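Local coordinates for protein dihydroxyacetone kinase (Citrobacter freundii, PDB 1UN8) that phosphorylates dihydroxyacetone with ATP to give dihydroxyacetone phosphate, working as a homodimer that uses magnesium or calcium ions, at residues L32-D35 with P36-I40; N232-Q235 with V236-M240; G169-L172 with A173-L176. All coordinates share one frame; numbering follows the deposited sequence.

Interaction 1: L32-D35 with P36-I40; sequences LESD and PAIRI
The amide of L32 meets the carbonyl of I40 at the last pair of two antiparallel strands, 29-32 and 40-43, before the loop of a beta hairpin, L32 N to I40 O at 3.0 Å. Between them the chain reverses in a type I beta turn from D35 to I38, closed by I38 N donating a hydrogen bond to D35 O at 2.8 Å; the donor stands well above the carbonyl plane. D35 also works through its side chain. With CG anti to the backbone N (chi1 -179°), the carboxylate lies across the P36 ring at its N and CD end, and D35 OD1 accepts from A37 N at 2.8 Å on its anti lone pair, the N-H...O angle being 175°. This bond makes an Asx turn that overlaps the type I turn. On the strand side, the side chains of L32 and I40 lie next to each other and point the same way, CB to CB 4.1 Å, and both pack on helix 88-98, at T93 and A97 for L32 and at A94 for I40. L32 also pairs in a parallel ladder with a strand of the second subunit, which carries the sheet across the dimer interface. Within the hairpin, CG2 of I38 rests against the S34 side chain, while a water bridges the two arms: it can donate to L32 O, though other acceptors compete, accepts from I40 N at 2.8 Å, and is hydrogen-bonded to S34 OG at 2.9 Å.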
ATOM      1  N   LEU A  32      -7.251  -6.206  25.071  1.00 56.26           N
ATOM      2  CA  LEU A  32      -7.972  -6.820  26.173  1.00 57.37           C
ATOM      3  C   LEU A  32      -6.965  -7.610  26.994  1.00 58.40           C
ATOM      4  O   LEU A  32      -6.250  -8.456  26.460  1.00 59.29           O
ATOM      5  CB  LEU A  32      -9.051  -7.759  25.632  1.00 56.87           C
ATOM      6  CG  LEU A  32      -9.973  -8.385  26.675  1.00 57.67           C
ATOM      7  CD1 LEU A  32     -11.021  -7.367  27.080  1.00 57.19           C
ATOM      8  CD2 LEU A  32     -10.638  -9.627  26.111  1.00 58.46           C
ATOM      9  N   GLU A  33      -6.897  -7.329  28.290  1.00 60.27           N
ATOM     10  CA  GLU A  33      -5.963  -8.041  29.156  1.00 61.50           C
ATOM     11  C   GLU A  33      -6.270  -9.523  29.029  1.00 59.99           C
ATOM     12  O   GLU A  33      -7.436  -9.923  29.076  1.00 60.07           O
ATOM     13  CB  GLU A  33      -6.130  -7.584  30.605  1.00 64.54           C
ATOM     14  CG  GLU A  33      -5.262  -8.346  31.595  1.00 69.72           C
ATOM     15  CD  GLU A  33      -5.539  -7.935  33.028  1.00 71.95           C
ATOM     16  OE1 GLU A  33      -5.096  -6.836  33.423  1.00 73.95           O
ATOM     17  OE2 GLU A  33      -6.210  -8.701  33.754  1.00 73.73           O
ATOM     18  N   SER A  34      -5.230 -10.333  28.866  1.00 59.12           N
ATOM     19  CA  SER A  34      -5.415 -11.770  28.698  1.00 58.26           C
ATOM     20  C   SER A  34      -4.087 -12.480  28.633  1.00 57.65           C
ATOM     21  O   SER A  34      -3.037 -11.852  28.746  1.00 57.78           O
ATOM     22  CB  SER A  34      -6.152 -12.044  27.385  1.00 59.03           C
ATOM     23  OG  SER A  34      -5.370 -11.602  26.281  1.00 56.71           O
ATOM     24  N   ASP A  35      -4.139 -13.794  28.442  1.00 57.71           N
ATOM     25  CA  ASP A  35      -2.922 -14.575  28.312  1.00 58.65           C
ATOM     26  C   ASP A  35      -2.266 -14.082  27.018  1.00 58.99           C
ATOM     27  O   ASP A  35      -2.956 -13.685  26.071  1.00 58.17           O
ATOM     28  CB  ASP A  35      -3.256 -16.064  28.207  1.00 60.25           C
ATOM     29  CG  ASP A  35      -2.017 -16.937  28.101  1.00 63.51           C
ATOM     30  OD1 ASP A  35      -1.262 -16.790  27.113  1.00 65.58           O
ATOM     31  OD2 ASP A  35      -1.790 -17.776  29.003  1.00 65.57           O
ATOM     32  N   PRO A  36      -0.924 -14.080  26.964  1.00 59.43           N
ATOM     33  CA  PRO A  36      -0.198 -13.625  25.772  1.00 58.68           C
ATOM     34  C   PRO A  36      -0.638 -14.315  24.481  1.00 58.18           C
ATOM     35  O   PRO A  36      -0.524 -13.744  23.397  1.00 60.07           O
ATOM     36  CB  PRO A  36       1.254 -13.938  26.117  1.00 58.35           C
ATOM     37  CG  PRO A  36       1.285 -13.760  27.605  1.00 59.28           C
ATOM     38  CD  PRO A  36       0.015 -14.450  28.041  1.00 59.30           C
ATOM     39  N   ALA A  37      -1.137 -15.540  24.602  1.00 56.81           N
ATOM     40  CA  ALA A  37      -1.575 -16.302  23.440  1.00 55.20           C
ATOM     41  C   ALA A  37      -2.951 -15.885  22.926  1.00 54.46           C
ATOM     42  O   ALA A  37      -3.425 -16.409  21.925  1.00 55.59           O
ATOM     43  CB  ALA A  37      -1.563 -17.780  23.763  1.00 54.18           C
ATOM     44  N   ILE A  38      -3.603 -14.957  23.616  1.00 53.14           N
ATOM     45  CA  ILE A  38      -4.901 -14.470  23.173  1.00 52.09           C
ATOM     46  C   ILE A  38      -4.679 -13.033  22.750  1.00 52.21           C
ATOM     47  O   ILE A  38      -4.182 -12.221  23.532  1.00 53.47           O
ATOM     48  CB  ILE A  38      -5.967 -14.541  24.306  1.00 52.61           C
ATOM     49  CG1 ILE A  38      -6.458 -15.982  24.447  1.00 52.92           C
ATOM     50  CG2 ILE A  38      -7.148 -13.631  24.008  1.00 50.57           C
ATOM     51  CD1 ILE A  38      -6.203 -16.600  25.829  1.00 55.56           C
ATOM     52  N   ARG A  39      -5.041 -12.720  21.510  1.00 51.35           N
ATOM     53  CA  ARG A  39      -4.843 -11.376  20.986  1.00 50.31           C
ATOM     54  C   ARG A  39      -6.149 -10.744  20.528  1.00 49.37           C
ATOM     55  O   ARG A  39      -6.538 -10.845  19.366  1.00 49.32           O
ATOM     56  CB  ARG A  39      -3.810 -11.430  19.850  1.00 50.90           C
ATOM     57  CG  ARG A  39      -2.371 -11.333  20.370  1.00 53.45           C
ATOM     58  CD  ARG A  39      -1.347 -11.952  19.441  1.00 55.90           C
ATOM     59  NE  ARG A  39      -1.658 -13.360  19.231  1.00 59.48           N
ATOM     60  CZ  ARG A  39      -0.754 -14.322  19.086  1.00 59.91           C
ATOM     61  NH1 ARG A  39       0.544 -14.050  19.129  1.00 58.89           N
ATOM     62  NH2 ARG A  39      -1.160 -15.568  18.896  1.00 61.77           N
ATOM     63  N   ILE A  40      -6.813 -10.079  21.468  1.00 48.17           N
ATOM     64  CA  ILE A  40      -8.086  -9.432  21.210  1.00 47.74           C
ATOM     65  C   ILE A  40      -8.034  -7.917  21.319  1.00 48.64           C
ATOM     66  O   ILE A  40      -7.487  -7.364  22.274  1.00 48.96           O
ATOM     67  CB  ILE A  40      -9.152  -9.917  22.199  1.00 48.05           C
ATOM     68  CG1 ILE A  40      -9.160 -11.447  22.238  1.00 48.98           C
ATOM     69  CG2 ILE A  40     -10.503  -9.340  21.810  1.00 45.51           C
ATOM     70  CD1 ILE A  40     -10.486 -12.049  22.738  1.00 51.62           C
TER
HETATM   71  O   HOH W   1      -6.263  -9.848  24.183  1.00 50.49           O

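Interaction 2: N232-Q235 with V236-M240; sequences NSAQ and VVNLM
N232 is the N-cap of helix 233-247, whose first turns make this local contact. N232 uses both of its oxygens: its carbonyl O accepts from V236 N at 2.9 Å, nearly in line with the C=O bond, and its side-chain OD1 accepts from Q235 N, also at 2.9 Å and nearly straight at the proton (168°). CG anti to the backbone N (chi1 177°) carries the amide back over the end of the helix, and its ND2 is engaged by N7 OD1 of the second subunit. The i to i+4 helical bonds follow, V237 N to S233 O, N238 N to A234 O, and L239 N to Q235 O. The valine branches lie beside the carbonyls their amides bond: CG2 of V236 lies 3.1 Å from N232 O, and CG2 of V237 lies 3.3 Å from S233 O. The N238 amide folds back along the helix, its CG beside the backbone N, and comes close to A234 O without a well-aimed bond. V236 and M240 turn to strand 186-192, V237 and M240 to F303 of strand 301-309, while S233 OG bonds E275 OE2 of helix 266-277. OD1 of N232 thus gives Q235 N, a first-turn amide without a helical carbonyl partner, an acceptor, and the two ends of the side-chain amide divide the work, oxygen for its own helix and nitrogen for the dimer partner.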
ATOM      1  N   ASN A 232      -1.754  -7.223 -18.759  1.00 45.56           N
ATOM      2  CA  ASN A 232      -2.400  -6.031 -19.268  1.00 46.20           C
ATOM      3  C   ASN A 232      -3.602  -5.650 -18.410  1.00 45.81           C
ATOM      4  O   ASN A 232      -4.550  -6.419 -18.278  1.00 45.31           O
ATOM      5  CB  ASN A 232      -2.834  -6.255 -20.712  1.00 46.50           C
ATOM      6  CG  ASN A 232      -3.576  -5.063 -21.274  1.00 48.35           C
ATOM      7  OD1 ASN A 232      -4.735  -4.816 -20.923  1.00 48.16           O
ATOM      8  ND2 ASN A 232      -2.903  -4.298 -22.132  1.00 47.26           N
ATOM      9  N   SER A 233      -3.558  -4.449 -17.842  1.00 45.97           N
ATOM     10  CA  SER A 233      -4.628  -3.978 -16.966  1.00 46.35           C
ATOM     11  C   SER A 233      -6.043  -4.054 -17.549  1.00 45.30           C
ATOM     12  O   SER A 233      -6.973  -4.497 -16.872  1.00 43.36           O
ATOM     13  CB  SER A 233      -4.328  -2.545 -16.500  1.00 46.29           C
ATOM     14  OG  SER A 233      -4.155  -1.660 -17.599  1.00 47.65           O
ATOM     15  N   ALA A 234      -6.210  -3.643 -18.797  1.00 44.03           N
ATOM     16  CA  ALA A 234      -7.533  -3.671 -19.403  1.00 45.34           C
ATOM     17  C   ALA A 234      -8.069  -5.088 -19.601  1.00 46.39           C
ATOM     18  O   ALA A 234      -9.229  -5.387 -19.293  1.00 46.58           O
ATOM     19  CB  ALA A 234      -7.501  -2.942 -20.723  1.00 44.92           C
ATOM     20  N   GLN A 235      -7.221  -5.961 -20.121  1.00 46.56           N
ATOM     21  CA  GLN A 235      -7.627  -7.322 -20.362  1.00 48.11           C
ATOM     22  C   GLN A 235      -7.950  -7.988 -19.040  1.00 47.58           C
ATOM     23  O   GLN A 235      -9.010  -8.600 -18.880  1.00 48.81           O
ATOM     24  CB  GLN A 235      -6.519  -8.068 -21.111  1.00 51.83           C
ATOM     25  CG  GLN A 235      -6.344  -7.566 -22.551  1.00 55.69           C
ATOM     26  CD  GLN A 235      -5.144  -8.169 -23.252  1.00 58.90           C
ATOM     27  OE1 GLN A 235      -5.023  -9.392 -23.357  1.00 62.15           O
ATOM     28  NE2 GLN A 235      -4.248  -7.314 -23.746  1.00 59.02           N
ATOM     29  N   VAL A 236      -7.050  -7.849 -18.079  1.00 46.14           N
ATOM     30  CA  VAL A 236      -7.270  -8.444 -16.770  1.00 43.47           C
ATOM     31  C   VAL A 236      -8.551  -7.933 -16.109  1.00 43.05           C
ATOM     32  O   VAL A 236      -9.345  -8.721 -15.614  1.00 44.19           O
ATOM     33  CB  VAL A 236      -6.069  -8.191 -15.836  1.00 41.54           C
ATOM     34  CG1 VAL A 236      -6.357  -8.736 -14.444  1.00 37.97           C
ATOM     35  CG2 VAL A 236      -4.830  -8.852 -16.421  1.00 39.32           C
ATOM     36  N   VAL A 237      -8.770  -6.624 -16.107  1.00 41.36           N
ATOM     37  CA  VAL A 237      -9.972  -6.108 -15.477  1.00 42.49           C
ATOM     38  C   VAL A 237     -11.258  -6.508 -16.197  1.00 43.25           C
ATOM     39  O   VAL A 237     -12.260  -6.826 -15.549  1.00 42.24           O
ATOM     40  CB  VAL A 237      -9.912  -4.570 -15.326  1.00 42.44           C
ATOM     41  CG1 VAL A 237     -11.274  -4.012 -14.926  1.00 41.50           C
ATOM     42  CG2 VAL A 237      -8.901  -4.216 -14.258  1.00 42.99           C
ATOM     43  N   ASN A 238     -11.241  -6.515 -17.527  1.00 44.48           N
ATOM     44  CA  ASN A 238     -12.450  -6.884 -18.255  1.00 45.22           C
ATOM     45  C   ASN A 238     -12.788  -8.358 -18.053  1.00 45.76           C
ATOM     46  O   ASN A 238     -13.960  -8.735 -17.970  1.00 47.24           O
ATOM     47  CB  ASN A 238     -12.308  -6.564 -19.741  1.00 46.13           C
ATOM     48  CG  ASN A 238     -12.359  -5.065 -20.025  1.00 46.79           C
ATOM     49  OD1 ASN A 238     -13.128  -4.321 -19.404  1.00 45.78           O
ATOM     50  ND2 ASN A 238     -11.555  -4.625 -20.981  1.00 46.87           N
ATOM     51  N   LEU A 239     -11.763  -9.193 -17.966  1.00 43.59           N
ATOM     52  CA  LEU A 239     -11.995 -10.601 -17.747  1.00 44.05           C
ATOM     53  C   LEU A 239     -12.690 -10.752 -16.399  1.00 45.97           C
ATOM     54  O   LEU A 239     -13.653 -11.516 -16.252  1.00 46.84           O
ATOM     55  CB  LEU A 239     -10.667 -11.354 -17.748  1.00 43.44           C
ATOM     56  CG  LEU A 239     -10.660 -12.793 -17.221  1.00 44.07           C
ATOM     57  CD1 LEU A 239     -11.806 -13.595 -17.830  1.00 46.48           C
ATOM     58  CD2 LEU A 239      -9.321 -13.438 -17.547  1.00 45.23           C
ATOM     59  N   MET A 240     -12.197 -10.004 -15.418  1.00 46.46           N
ATOM     60  CA  MET A 240     -12.745 -10.033 -14.076  1.00 45.72           C
ATOM     61  C   MET A 240     -14.159  -9.490 -14.078  1.00 46.34           C
ATOM     62  O   MET A 240     -15.055 -10.040 -13.432  1.00 47.51           O
ATOM     63  CB  MET A 240     -11.861  -9.211 -13.144  1.00 44.97           C
ATOM     64  CG  MET A 240     -10.540  -9.889 -12.820  1.00 44.99           C
ATOM     65  SD  MET A 240      -9.371  -8.898 -11.841  1.00 43.64           S
ATOM     66  CE  MET A 240      -9.888  -9.264 -10.137  1.00 42.03           C
TER

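Interaction 3: G169-L172 with A173-L176; sequences GYNL and ATVL
A173 opens the second segment with its methyl beside the N171 carboxamide, CB to OD1 3.3 Å; its own amide is poorly aimed at both oxygens of N171. T174 makes two bonds to the N171 side chain. T174 N donates a hydrogen bond to N171 OD1 at 2.8 Å, and its hydroxyl OG1 donates to the same oxygen at 2.9 Å. Both donors come from one face of the carboxamide plane, but differently: the amide is tilted 24° from the plane, whereas OG1 stands well above it. A further bond from T174 N to N171 O is weak. N171 is thus the N-cap of helix 172-184, and chi1 of 61°, with CG held between the backbone N and the carbonyl carbon, swings the carboxamide round to face the first turn. The methyl branch of T174 meets the tyrosine: CG2 approaches the ring of Y170 obliquely, 3.7 Å from CD2, while that ring also makes an edge-to-face contact with F165. The preceding helix, 155-167, ends in a Schellman motif with G169 as its C-prime residue at positive phi, so the cap starts a new helix just after the old one stops. V175 follows with a main-chain bond from its N to N171 O at 2.9 Å, its CG2 lying 3.3 Å from that carbonyl oxygen, and its side chain reaches V51 and L105. L176 continues the i to i+4 pattern, N to L172 O at 2.9 Å, nearly straight at 176°; the side chains of L172 and L176 both rest on E133 of strand 132-137.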
ATOM      1  N   GLY A 169     -29.498  -0.410  17.822  1.00 59.70           N
ATOM      2  CA  GLY A 169     -30.288  -1.241  18.705  1.00 59.63           C
ATOM      3  C   GLY A 169     -31.167  -2.354  18.167  1.00 60.46           C
ATOM      4  O   GLY A 169     -31.959  -2.915  18.934  1.00 60.92           O
ATOM      5  N   TYR A 170     -31.068  -2.692  16.884  1.00 59.49           N
ATOM      6  CA  TYR A 170     -31.897  -3.780  16.376  1.00 58.60           C
ATOM      7  C   TYR A 170     -31.484  -5.080  17.063  1.00 58.41           C
ATOM      8  O   TYR A 170     -30.374  -5.193  17.571  1.00 58.71           O
ATOM      9  CB  TYR A 170     -31.753  -3.919  14.870  1.00 58.46           C
ATOM     10  CG  TYR A 170     -32.376  -2.793  14.078  1.00 57.74           C
ATOM     11  CD1 TYR A 170     -31.721  -1.572  13.936  1.00 58.03           C
ATOM     12  CD2 TYR A 170     -33.611  -2.967  13.438  1.00 57.74           C
ATOM     13  CE1 TYR A 170     -32.274  -0.543  13.164  1.00 59.63           C
ATOM     14  CE2 TYR A 170     -34.179  -1.956  12.667  1.00 58.05           C
ATOM     15  CZ  TYR A 170     -33.506  -0.741  12.527  1.00 61.16           C
ATOM     16  OH  TYR A 170     -34.049   0.263  11.741  1.00 60.76           O
ATOM     17  N   ASN A 171     -32.372  -6.065  17.086  1.00 59.04           N
ATOM     18  CA  ASN A 171     -32.057  -7.322  17.762  1.00 59.98           C
ATOM     19  C   ASN A 171     -31.153  -8.258  16.963  1.00 59.58           C
ATOM     20  O   ASN A 171     -31.044  -8.151  15.737  1.00 59.72           O
ATOM     21  CB  ASN A 171     -33.346  -8.062  18.150  1.00 61.03           C
ATOM     22  CG  ASN A 171     -34.208  -8.419  16.943  1.00 62.75           C
ATOM     23  OD1 ASN A 171     -33.763  -9.123  16.033  1.00 64.81           O
ATOM     24  ND2 ASN A 171     -35.446  -7.938  16.931  1.00 62.01           N
ATOM     25  N   LEU A 172     -30.516  -9.178  17.680  1.00 57.88           N
ATOM     26  CA  LEU A 172     -29.617 -10.153  17.082  1.00 58.06           C
ATOM     27  C   LEU A 172     -30.182 -10.752  15.803  1.00 58.48           C
ATOM     28  O   LEU A 172     -29.528 -10.765  14.763  1.00 59.09           O
ATOM     29  CB  LEU A 172     -29.338 -11.273  18.081  1.00 56.22           C
ATOM     30  CG  LEU A 172     -28.399 -12.392  17.638  1.00 56.07           C
ATOM     31  CD1 LEU A 172     -27.130 -11.796  17.043  1.00 55.98           C
ATOM     32  CD2 LEU A 172     -28.068 -13.279  18.835  1.00 55.35           C
ATOM     33  N   ALA A 173     -31.406 -11.250  15.889  1.00 58.49           N
ATOM     34  CA  ALA A 173     -32.063 -11.866  14.749  1.00 58.14           C
ATOM     35  C   ALA A 173     -32.049 -10.954  13.535  1.00 57.39           C
ATOM     36  O   ALA A 173     -31.845 -11.408  12.409  1.00 56.95           O
ATOM     37  CB  ALA A 173     -33.498 -12.233  15.111  1.00 57.13           C
ATOM     38  N   THR A 174     -32.278  -9.666  13.766  1.00 57.83           N
ATOM     39  CA  THR A 174     -32.306  -8.691  12.680  1.00 58.18           C
ATOM     40  C   THR A 174     -30.901  -8.440  12.133  1.00 57.99           C
ATOM     41  O   THR A 174     -30.698  -8.336  10.921  1.00 57.20           O
ATOM     42  CB  THR A 174     -32.929  -7.367  13.162  1.00 58.11           C
ATOM     43  OG1 THR A 174     -34.256  -7.631  13.635  1.00 58.26           O
ATOM     44  CG2 THR A 174     -33.001  -6.344  12.020  1.00 57.02           C
ATOM     45  N   VAL A 175     -29.936  -8.340  13.035  1.00 57.68           N
ATOM     46  CA  VAL A 175     -28.560  -8.126  12.635  1.00 57.55           C
ATOM     47  C   VAL A 175     -28.178  -9.265  11.690  1.00 57.44           C
ATOM     48  O   VAL A 175     -27.743  -9.036  10.559  1.00 57.95           O
ATOM     49  CB  VAL A 175     -27.627  -8.127  13.863  1.00 57.45           C
ATOM     50  CG1 VAL A 175     -26.188  -7.905  13.425  1.00 57.74           C
ATOM     51  CG2 VAL A 175     -28.057  -7.040  14.842  1.00 56.86           C
ATOM     52  N   LEU A 176     -28.362 -10.494  12.157  1.00 56.28           N
ATOM     53  CA  LEU A 176     -28.044 -11.675  11.370  1.00 56.50           C
ATOM     54  C   LEU A 176     -28.762 -11.662  10.028  1.00 57.18           C
ATOM     55  O   LEU A 176     -28.150 -11.868   8.986  1.00 58.31           O
ATOM     56  CB  LEU A 176     -28.423 -12.935  12.151  1.00 55.45           C
ATOM     57  CG  LEU A 176     -28.395 -14.290  11.437  1.00 55.00           C
ATOM     58  CD1 LEU A 176     -26.994 -14.595  10.946  1.00 54.36           C
ATOM     59  CD2 LEU A 176     -28.860 -15.377  12.405  1.00 54.57           C
TER

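All three contacts lie in the DhaK region, in chain order 32-40, 169-176 and 232-240, and none touches another. Interactions 1 and 3 belong to the part built round the sheet holding strands 29-32 and 132-137 as its outermost strands in this chain; their centres are 28 Å apart, interaction 1 joining two strands at one edge and interaction 3 starting a helix that packs on strand 132-137 at the other. Interaction 2 starts a helix packed on the sheet that holds strands 186-192 and 301-309, with centres 43 Å from interaction 1 and 40 Å from interaction 3. Interactions 1 and 2 both meet the second subunit, which thus reaches both sheet-based parts of the DhaK region.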